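Local coordinates for probable glycosidase crf1 (Neosartorya fumigata, PDB 6IBU), which cleaves chitin and transfers it to 1,6-beta-glucan or to further chitin, cross-linking polysaccharides of the fungal cell wall and septa, at residues 67-71 with 175-179; 82-86 with 200-205; 95-101 with 113-119. All coordinates share one frame; numbering follows the deposited sequence.

Contact 1 (67-71 with 175-179); sequences YFFFG and PQTPM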
loop_
_atom_site.group_PDB
_atom_site.type_symbol
_atom_site.label_atom_id
_atom_site.label_comp_id
_atom_site.label_asym_id
_atom_site.label_seq_id
_atom_site.Cartn_x
_atom_site.Cartn_y
_atom_site.Cartn_z
ATOM N N TYR A 67 -11.334 6.464 1.973
ATOM C CA TYR A 67 -10.677 6.473 0.648
ATOM C C TYR A 67 -10.348 7.925 0.329
ATOM O O TYR A 67 -11.072 8.791 0.789
ATOM C CB TYR A 67 -11.587 5.928 -0.451
ATOM C CG TYR A 67 -11.900 4.466 -0.330
ATOM C CD1 TYR A 67 -12.707 3.997 0.694
ATOM C CD2 TYR A 67 -11.439 3.552 -1.265
ATOM C CE1 TYR A 67 -13.020 2.653 0.809
ATOM C CE2 TYR A 67 -11.743 2.202 -1.156
ATOM C CZ TYR A 67 -12.537 1.754 -0.117
ATOM O OH TYR A 67 -12.837 0.433 -0.014
ATOM N N PHE A 68 -9.279 8.166 -0.409
ATOM C CA PHE A 68 -8.941 9.497 -0.958
ATOM C C PHE A 68 -8.861 9.357 -2.479
ATOM O O PHE A 68 -8.663 8.248 -2.977
ATOM C CB PHE A 68 -7.703 10.046 -0.258
ATOM C CG PHE A 68 -6.392 9.410 -0.618
ATOM C CD1 PHE A 68 -6.035 8.185 -0.098
ATOM C CD2 PHE A 68 -5.471 10.102 -1.385
ATOM C CE1 PHE A 68 -4.810 7.625 -0.420
ATOM C CE2 PHE A 68 -4.257 9.533 -1.711
ATOM C CZ PHE A 68 -3.920 8.303 -1.221
ATOM N N PHE A 69 -9.102 10.456 -3.186
ATOM C CA PHE A 69 -9.245 10.488 -4.657
ATOM C C PHE A 69 -8.231 11.469 -5.203
ATOM O O PHE A 69 -8.541 12.675 -5.275
ATOM C CB PHE A 69 -10.663 10.881 -5.042
ATOM C CG PHE A 69 -10.997 10.730 -6.504
ATOM C CD1 PHE A 69 -10.400 9.747 -7.273
ATOM C CD2 PHE A 69 -11.941 11.552 -7.089
ATOM C CE1 PHE A 69 -10.741 9.591 -8.603
ATOM C CE2 PHE A 69 -12.290 11.390 -8.420
ATOM C CZ PHE A 69 -11.690 10.407 -9.168
ATOM N N PHE A 70 -7.065 10.953 -5.560
ATOM C CA PHE A 70 -5.848 11.697 -5.969
ATOM C C PHE A 70 -5.264 12.392 -4.751
ATOM O O PHE A 70 -5.970 12.595 -3.765
ATOM C CB PHE A 70 -6.124 12.670 -7.115
ATOM C CG PHE A 70 -6.551 11.953 -8.367
ATOM C CD1 PHE A 70 -5.632 11.158 -9.033
ATOM C CD2 PHE A 70 -7.846 12.026 -8.860
ATOM C CE1 PHE A 70 -5.980 10.440 -10.164
ATOM C CE2 PHE A 70 -8.193 11.316 -10.003
ATOM C CZ PHE A 70 -7.260 10.528 -10.655
ATOM N N GLY A 71 -3.985 12.722 -4.834
ATOM C CA GLY A 71 -3.262 13.447 -3.781
ATOM C C GLY A 71 -1.963 12.738 -3.452
ATOM O O GLY A 71 -1.146 12.522 -4.362
ATOM N N PRO A 175 -3.982 3.844 -12.289
ATOM C CA PRO A 175 -4.770 3.892 -11.055
ATOM C C PRO A 175 -5.501 5.235 -10.958
ATOM O O PRO A 175 -4.849 6.222 -11.015
ATOM C CB PRO A 175 -3.731 3.748 -9.947
ATOM C CG PRO A 175 -2.588 3.029 -10.624
ATOM C CD PRO A 175 -2.566 3.585 -12.035
ATOM N N GLN A 176 -6.831 5.245 -10.911
ATOM C CA GLN A 176 -7.581 6.515 -11.044
ATOM C C GLN A 176 -8.942 6.409 -10.378
ATOM O O GLN A 176 -9.828 7.156 -10.765
ATOM C CB GLN A 176 -7.762 6.892 -12.513
ATOM C CG GLN A 176 -8.523 5.853 -13.324
ATOM C CD GLN A 176 -8.491 6.212 -14.793
ATOM O OE1 GLN A 176 -9.237 7.077 -15.257
ATOM N NE2 GLN A 176 -7.621 5.554 -15.539
ATOM N N THR A 177 -9.093 5.527 -9.405
ATOM C CA THR A 177 -10.336 5.419 -8.616
ATOM C C THR A 177 -9.957 5.641 -7.161
ATOM O O THR A 177 -8.792 5.544 -6.821
ATOM C CB THR A 177 -11.010 4.079 -8.878
ATOM O OG1 THR A 177 -10.067 3.038 -8.633
ATOM C CG2 THR A 177 -11.539 3.972 -10.287
ATOM N N PRO A 178 -10.927 5.952 -6.281
ATOM C CA PRO A 178 -10.610 6.320 -4.908
ATOM C C PRO A 178 -9.943 5.109 -4.251
ATOM O O PRO A 178 -10.413 3.998 -4.411
ATOM C CB PRO A 178 -11.960 6.619 -4.247
ATOM C CG PRO A 178 -12.946 6.718 -5.423
ATOM C CD PRO A 178 -12.372 5.873 -6.533
ATOM N N MET A 179 -8.886 5.363 -3.503
ATOM C CA MET A 179 -8.067 4.284 -2.934
ATOM C C MET A 179 -7.948 4.459 -1.433
ATOM O O MET A 179 -7.975 5.577 -0.961
ATOM C CB MET A 179 -6.674 4.269 -3.565
ATOM C CG MET A 179 -6.712 3.713 -4.961
ATOM S SD MET A 179 -5.107 3.332 -5.648
ATOM C CE MET A 179 -4.380 4.960 -5.758
#
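F68 and M179 form a single antiparallel bridge, a hydrogen-bonded pair that ties the loop between strands 61-64 and 71-78 to the chain entering strand 179-187. The amide of F68 gives its hydrogen to M179 O at 3.0 Å, and M179 N returns the bond to F68 O at 2.9 Å. Either side of this pair, CA-H...O contacts add to the grip: Y67 CA faces M179 O, and P178 CA faces F68 O. In the jelly-roll beta-sandwich of family GH16, this places the bridge at the start of a strand that carries chitin-binding residues further along, while 67-71 crosses from one sheet to the other.

Four aromatic residues in a row then spread over the 175-179 chain. The Y67 ring turns its edge to P178, with CD2 lying 3.3 Å from P178 O close to the ring plane; the Y67 hydroxyl goes on to D94. F68 leaves the backbone on the far side, yet with CG held between the backbone N and the carbonyl carbon (chi1 73°) its ring folds back until CD1 is 3.4 Å from M179 O. Beyond the bridge, F69 swings CG anti to its own N (chi1 -170°), which carries the ring along P178 towards Q176. One face of the F69 ring takes F70 CD2, 3.7 Å above the plane. F70 itself runs alongside Q176, its CZ 4.0 Å from Q176 CA, and also meets the ring of W146. All of this is buried, with P178 further covered by Y230 and Y232 of strand 229-232. The F69 ring edge meets a main-chain carbonyl, CE1 standing 3.4 Å from Q176 O in the ring plane.

Contact 2 (82-86 with 200-205); sequences GTGVV and WAGGLT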
loop_
_atom_site.group_PDB
_atom_site.type_symbol
_atom_site.label_atom_id
_atom_site.label_comp_id
_atom_site.label_asym_id
_atom_site.label_seq_id
_atom_site.Cartn_x
_atom_site.Cartn_y
_atom_site.Cartn_z
ATOM N N GLY A 82 14.244 -10.612 7.663
ATOM C CA GLY A 82 13.894 -12.036 7.560
ATOM C C GLY A 82 13.594 -12.438 6.132
ATOM O O GLY A 82 12.810 -11.741 5.441
ATOM N N THR A 83 14.210 -13.532 5.710
ATOM C CA THR A 83 13.996 -14.183 4.399
ATOM C C THR A 83 12.499 -14.369 4.183
ATOM O O THR A 83 11.863 -14.980 5.033
ATOM C CB THR A 83 14.694 -15.551 4.338
ATOM O OG1 THR A 83 16.071 -15.308 4.628
ATOM C CG2 THR A 83 14.509 -16.240 3.002
ATOM N N GLY A 84 11.983 -13.873 3.070
ATOM C CA GLY A 84 10.610 -14.144 2.617
ATOM C C GLY A 84 9.583 -13.302 3.343
ATOM O O GLY A 84 8.410 -13.416 3.020
ATOM N N VAL A 85 9.984 -12.466 4.280
ATOM C CA VAL A 85 9.026 -11.595 5.012
ATOM C C VAL A 85 8.839 -10.331 4.183
ATOM O O VAL A 85 9.818 -9.634 3.896
ATOM C CB VAL A 85 9.522 -11.283 6.428
ATOM C CG1 VAL A 85 8.575 -10.331 7.135
ATOM C CG2 VAL A 85 9.712 -12.583 7.210
ATOM N N VAL A 86 7.600 -10.045 3.827
ATOM C CA VAL A 86 7.259 -8.872 2.982
ATOM C C VAL A 86 6.725 -7.757 3.881
ATOM O O VAL A 86 5.862 -8.035 4.685
ATOM C CB VAL A 86 6.246 -9.286 1.908
ATOM C CG1 VAL A 86 5.939 -8.132 0.972
ATOM C CG2 VAL A 86 6.728 -10.492 1.127
ATOM N N TRP A 200 9.917 -14.786 -5.367
ATOM C CA TRP A 200 9.807 -13.314 -5.418
ATOM C C TRP A 200 10.158 -12.725 -4.041
ATOM O O TRP A 200 10.909 -11.753 -3.998
ATOM C CB TRP A 200 8.411 -12.929 -5.890
ATOM C CG TRP A 200 8.139 -11.503 -5.580
ATOM C CD1 TRP A 200 8.585 -10.431 -6.281
ATOM C CD2 TRP A 200 7.428 -10.995 -4.446
ATOM N NE1 TRP A 200 8.156 -9.280 -5.683
ATOM C CE2 TRP A 200 7.445 -9.592 -4.558
ATOM C CE3 TRP A 200 6.771 -11.577 -3.360
ATOM C CZ2 TRP A 200 6.826 -8.765 -3.625
ATOM C CZ3 TRP A 200 6.145 -10.755 -2.449
ATOM C CH2 TRP A 200 6.181 -9.371 -2.577
ATOM N N ALA A 201 9.671 -13.359 -2.969
ATOM C CA ALA A 201 9.857 -12.931 -1.563
ATOM C C ALA A 201 11.324 -13.110 -1.151
ATOM O O ALA A 201 11.737 -12.502 -0.172
ATOM C CB ALA A 201 8.899 -13.667 -0.655
ATOM N N GLY A 202 12.094 -13.896 -1.897
ATOM C CA GLY A 202 13.524 -14.110 -1.610
ATOM C C GLY A 202 13.789 -15.389 -0.828
ATOM O O GLY A 202 14.925 -15.576 -0.376
ATOM N N GLY A 203 12.802 -16.260 -0.699
ATOM C CA GLY A 203 13.011 -17.605 -0.148
ATOM C C GLY A 203 11.977 -17.955 0.896
ATOM O O GLY A 203 11.155 -17.108 1.217
ATOM N N LEU A 204 12.072 -19.170 1.422
ATOM C CA LEU A 204 11.232 -19.750 2.494
ATOM C C LEU A 204 11.368 -18.906 3.763
ATOM O O LEU A 204 12.512 -18.528 4.124
ATOM C CB LEU A 204 11.751 -21.168 2.745
ATOM C CG LEU A 204 10.743 -22.203 3.208
ATOM C CD1 LEU A 204 9.463 -22.121 2.391
ATOM C CD2 LEU A 204 11.375 -23.583 3.114
ATOM N N THR A 205 10.260 -18.665 4.453
ATOM C CA THR A 205 10.298 -17.950 5.747
ATOM C C THR A 205 10.511 -18.981 6.845
ATOM O O THR A 205 9.836 -20.000 6.796
ATOM C CB THR A 205 9.035 -17.122 5.982
ATOM O OG1 THR A 205 9.055 -16.108 4.986
ATOM C CG2 THR A 205 8.991 -16.517 7.368
HETATM O O HOH W 1 13.563 -12.078 1.383
#
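W200 meets V86 through the far end of its indole: CZ3 sits 3.6 Å from V86 CG2, CH2 lies 3.8 Å from V86 CG1, and the two side chains cross at about a right angle. The next residue, A201, points its methyl at the main chain of G84, while its carbonyl O takes a CA-H...O contact from G84 CA at 3.4 Å. The helix stops here in a Schellman motif, with G202 at positive phi, and the chain runs on past the type II turn that G82 to V85 forms in the other segment. G203 O is a second carbonyl oxygen reaching G84 CA, roughly at right angles to A201 O. L204 contributes its carbonyl, with T83 CG2 resting 3.2 Å from L204 O. Last comes T205, whose hydroxyl donates to T83 O at 3.0 Å, in the carbonyl plane and on a lone pair; OG1 is anti to T205's own carbonyl carbon (chi1 -66°), leaving CG2 to touch V85 CG2. The contact seats the end of helix 195-201 on the start of strand 85-93, where V86 and W200 both pack on W186 of strand 179-187 and on E102 and L104 of strand 98-105.

Contact 3 (95-101 with 113-119); sequences DLDEVDW and TNYFGKG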
loop_
_atom_site.group_PDB
_atom_site.type_symbol
_atom_site.label_atom_id
_atom_site.label_comp_id
_atom_site.label_asym_id
_atom_site.label_seq_id
_atom_site.Cartn_x
_atom_site.Cartn_y
_atom_site.Cartn_z
ATOM N N ASP A 95 -12.044 -1.255 -7.433
ATOM C CA ASP A 95 -11.915 -1.943 -8.762
ATOM C C ASP A 95 -10.498 -2.495 -8.938
ATOM O O ASP A 95 -10.172 -3.029 -9.968
ATOM C CB ASP A 95 -12.362 -1.126 -9.984
ATOM C CG ASP A 95 -11.523 0.086 -10.353
ATOM O OD1 ASP A 95 -10.459 0.291 -9.761
ATOM O OD2 ASP A 95 -11.965 0.835 -11.245
ATOM N N LEU A 96 -9.734 -2.504 -7.862
ATOM C CA LEU A 96 -8.385 -3.122 -7.816
ATOM C C LEU A 96 -7.408 -2.300 -8.664
ATOM O O LEU A 96 -6.448 -2.866 -9.107
ATOM C CB LEU A 96 -8.456 -4.582 -8.266
ATOM C CG LEU A 96 -9.336 -5.429 -7.359
ATOM C CD1 LEU A 96 -9.342 -6.888 -7.817
ATOM C CD2 LEU A 96 -8.840 -5.309 -5.908
ATOM N N ASP A 97 -7.632 -0.999 -8.842
ATOM C CA ASP A 97 -6.519 -0.071 -9.132
ATOM C C ASP A 97 -5.601 -0.140 -7.914
ATOM O O ASP A 97 -6.083 -0.354 -6.798
ATOM C CB ASP A 97 -6.973 1.362 -9.359
ATOM C CG ASP A 97 -7.586 1.619 -10.733
ATOM O OD1 ASP A 97 -7.354 0.809 -11.653
ATOM O OD2 ASP A 97 -8.314 2.635 -10.860
ATOM N N GLU A 98 -4.304 -0.003 -8.115
ATOM C CA GLU A 98 -3.396 -0.270 -7.004
ATOM C C GLU A 98 -2.027 0.320 -7.268
ATOM O O GLU A 98 -1.552 0.213 -8.370
ATOM C CB GLU A 98 -3.288 -1.770 -6.828
ATOM C CG GLU A 98 -2.996 -2.153 -5.410
ATOM C CD GLU A 98 -1.668 -2.862 -5.255
ATOM O OE1 GLU A 98 -1.662 -3.971 -4.665
ATOM O OE2 GLU A 98 -0.638 -2.330 -5.748
ATOM N N VAL A 99 -1.432 0.885 -6.230
ATOM C CA VAL A 99 -0.041 1.394 -6.209
ATOM C C VAL A 99 0.566 0.882 -4.909
ATOM O O VAL A 99 -0.097 1.003 -3.861
ATOM C CB VAL A 99 -0.015 2.929 -6.281
ATOM C CG1 VAL A 99 1.395 3.455 -6.147
ATOM C CG2 VAL A 99 -0.668 3.429 -7.557
ATOM N N ASP A 100 1.778 0.350 -4.955
ATOM C CA ASP A 100 2.360 -0.203 -3.722
ATOM C C ASP A 100 3.882 -0.093 -3.702
ATOM O O ASP A 100 4.528 0.140 -4.763
ATOM C CB ASP A 100 1.876 -1.626 -3.462
ATOM C CG ASP A 100 2.420 -2.656 -4.414
ATOM O OD1 ASP A 100 3.612 -2.963 -4.314
ATOM O OD2 ASP A 100 1.623 -3.196 -5.231
ATOM N N TRP A 101 4.379 -0.208 -2.472
ATOM C CA TRP A 101 5.785 -0.473 -2.104
ATOM C C TRP A 101 5.843 -1.882 -1.521
ATOM O O TRP A 101 4.922 -2.240 -0.788
ATOM C CB TRP A 101 6.263 0.552 -1.072
ATOM C CG TRP A 101 6.219 2.005 -1.427
ATOM C CD1 TRP A 101 5.263 2.913 -1.089
ATOM C CD2 TRP A 101 7.267 2.763 -2.056
ATOM N NE1 TRP A 101 5.607 4.165 -1.511
ATOM C CE2 TRP A 101 6.846 4.111 -2.097
ATOM C CE3 TRP A 101 8.498 2.430 -2.620
ATOM C CZ2 TRP A 101 7.630 5.118 -2.669
ATOM C CZ3 TRP A 101 9.272 3.419 -3.181
ATOM C CH2 TRP A 101 8.847 4.746 -3.191
ATOM N N THR A 113 8.717 -1.254 -6.399
ATOM C CA THR A 113 7.552 -0.395 -6.697
ATOM C C THR A 113 6.620 -1.187 -7.592
ATOM O O THR A 113 7.071 -2.016 -8.354
ATOM C CB THR A 113 7.933 0.951 -7.321
ATOM O OG1 THR A 113 8.636 0.740 -8.546
ATOM C CG2 THR A 113 8.726 1.843 -6.384
ATOM N N ASN A 114 5.343 -0.938 -7.496
ATOM C CA ASN A 114 4.385 -1.709 -8.307
ATOM C C ASN A 114 3.074 -0.963 -8.486
ATOM O O ASN A 114 2.744 -0.098 -7.675
ATOM C CB ASN A 114 4.088 -3.035 -7.642
ATOM C CG ASN A 114 4.315 -4.162 -8.609
ATOM O OD1 ASN A 114 3.635 -4.271 -9.623
ATOM N ND2 ASN A 114 5.322 -4.961 -8.312
ATOM N N TYR A 115 2.337 -1.336 -9.511
ATOM C CA TYR A 115 0.966 -0.833 -9.708
ATOM C C TYR A 115 0.206 -1.880 -10.507
ATOM O O TYR A 115 0.840 -2.688 -11.200
ATOM C CB TYR A 115 0.991 0.539 -10.376
ATOM C CG TYR A 115 1.120 0.482 -11.873
ATOM C CD1 TYR A 115 2.356 0.360 -12.483
ATOM C CD2 TYR A 115 -0.009 0.502 -12.667
ATOM C CE1 TYR A 115 2.463 0.287 -13.858
ATOM C CE2 TYR A 115 0.077 0.448 -14.046
ATOM C CZ TYR A 115 1.319 0.348 -14.636
ATOM O OH TYR A 115 1.408 0.274 -15.983
ATOM N N PHE A 116 -1.112 -1.868 -10.337
ATOM C CA PHE A 116 -2.111 -2.612 -11.137
ATOM C C PHE A 116 -3.179 -1.602 -11.543
ATOM O O PHE A 116 -3.493 -0.698 -10.754
ATOM C CB PHE A 116 -2.717 -3.763 -10.328
ATOM C CG PHE A 116 -1.680 -4.765 -9.898
ATOM C CD1 PHE A 116 -1.261 -5.749 -10.776
ATOM C CD2 PHE A 116 -1.059 -4.678 -8.660
ATOM C CE1 PHE A 116 -0.323 -6.694 -10.385
ATOM C CE2 PHE A 116 -0.068 -5.578 -8.299
ATOM C CZ PHE A 116 0.293 -6.591 -9.157
ATOM N N GLY A 117 -3.679 -1.743 -12.763
ATOM C CA GLY A 117 -4.936 -1.130 -13.219
ATOM C C GLY A 117 -6.033 -2.169 -13.209
ATOM O O GLY A 117 -5.861 -3.204 -13.846
ATOM N N LYS A 118 -7.111 -1.921 -12.473
ATOM C CA LYS A 118 -8.370 -2.718 -12.551
ATOM C C LYS A 118 -8.087 -4.207 -12.334
ATOM O O LYS A 118 -8.777 -5.033 -12.973
ATOM C CB LYS A 118 -9.057 -2.518 -13.904
ATOM C CG LYS A 118 -9.346 -1.067 -14.221
ATOM C CD LYS A 118 -10.119 -0.878 -15.478
ATOM C CE LYS A 118 -10.599 0.544 -15.647
ATOM N NZ LYS A 118 -9.519 1.471 -16.060
ATOM N N GLY A 119 -7.135 -4.540 -11.459
ATOM C CA GLY A 119 -6.866 -5.927 -11.042
ATOM C C GLY A 119 -6.191 -6.719 -12.142
ATOM O O GLY A 119 -6.127 -7.951 -12.030
HETATM O O HOH W 2 -6.803 1.652 -14.155
#
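D97 OD1 is held from two directions: K118 N donates to it at 2.9 Å, reaching the anti side of the carboxylate, and a water hydrogen-bonds to it at 2.7 Å. That water is also a weak, long partner of K118 NZ, whose stronger bond goes to T172 O. The loop is pinned around this point too. D95 OD1 accepts D97 N in an Asx turn and is met by S93 OG as well, while G119 N bonds to L96 O from well above the carbonyl plane, 65° out of it. D95 O lies 3.2 Å from K118 CA in a CA-H...O contact.

From E98 onward the two chains become the antiparallel hairpin of strands 98-105 and 110-116. E98 with F116 and D100 with N114 are hydrogen-bonded pairs, E98 N reaching F116 O at 2.8 Å; V99 with Y115 and W101 with T113 are non-hydrogen-bonded. E98 and D100 open the E-x-D-x-E signature of GH16, which E102 completes; E98 is probably the nucleophile.

On the sheet face shared by E98, D100, N114 and F116, the E98 and F116 side chains lie side by side, the carboxylate at the ring edge with the planes almost perpendicular and OE2 3.8 Å from F116 CD2. A bend at chi2 (-117°) steers the carboxylate that way, bringing E98 OE2 within 2.5 Å of D100 OD2. D100 in turn lies beside N114, its OD1 3.4 Å from N114 CB, the carboxylate and amide planes only 26° apart.

The other face carries V99, W101, T113 and Y115. T113 CG2 nestles against the six-membered ring of W101, whose indole also meets W153 and Y142 edge-to-face, and the T113 hydroxyl turns to T128 O and R161.

How the contacts relate
Contacts 1 and 3 touch directly, their centres 11 Å apart: T177 OG1 lies 2.9 Å from D97 OD2 and 3.0 Å from D95 OD1, its one proton probably shared or alternating between them, and P175 CG packs on V99 CG2. The 175-179 loop meets the turn just ahead of the probable nucleophile, E98, whose side chain is about 6 Å from that of M179. Contact 2 lies at the far end of the same sheet, about 30 Å between centres from contact 1 and 21 Å from contact 3. There the V86 side chain is about 3 Å from that of the chitin-binding E102. Neighbouring strands 85-93 and 98-105 connect contacts 2 and 3.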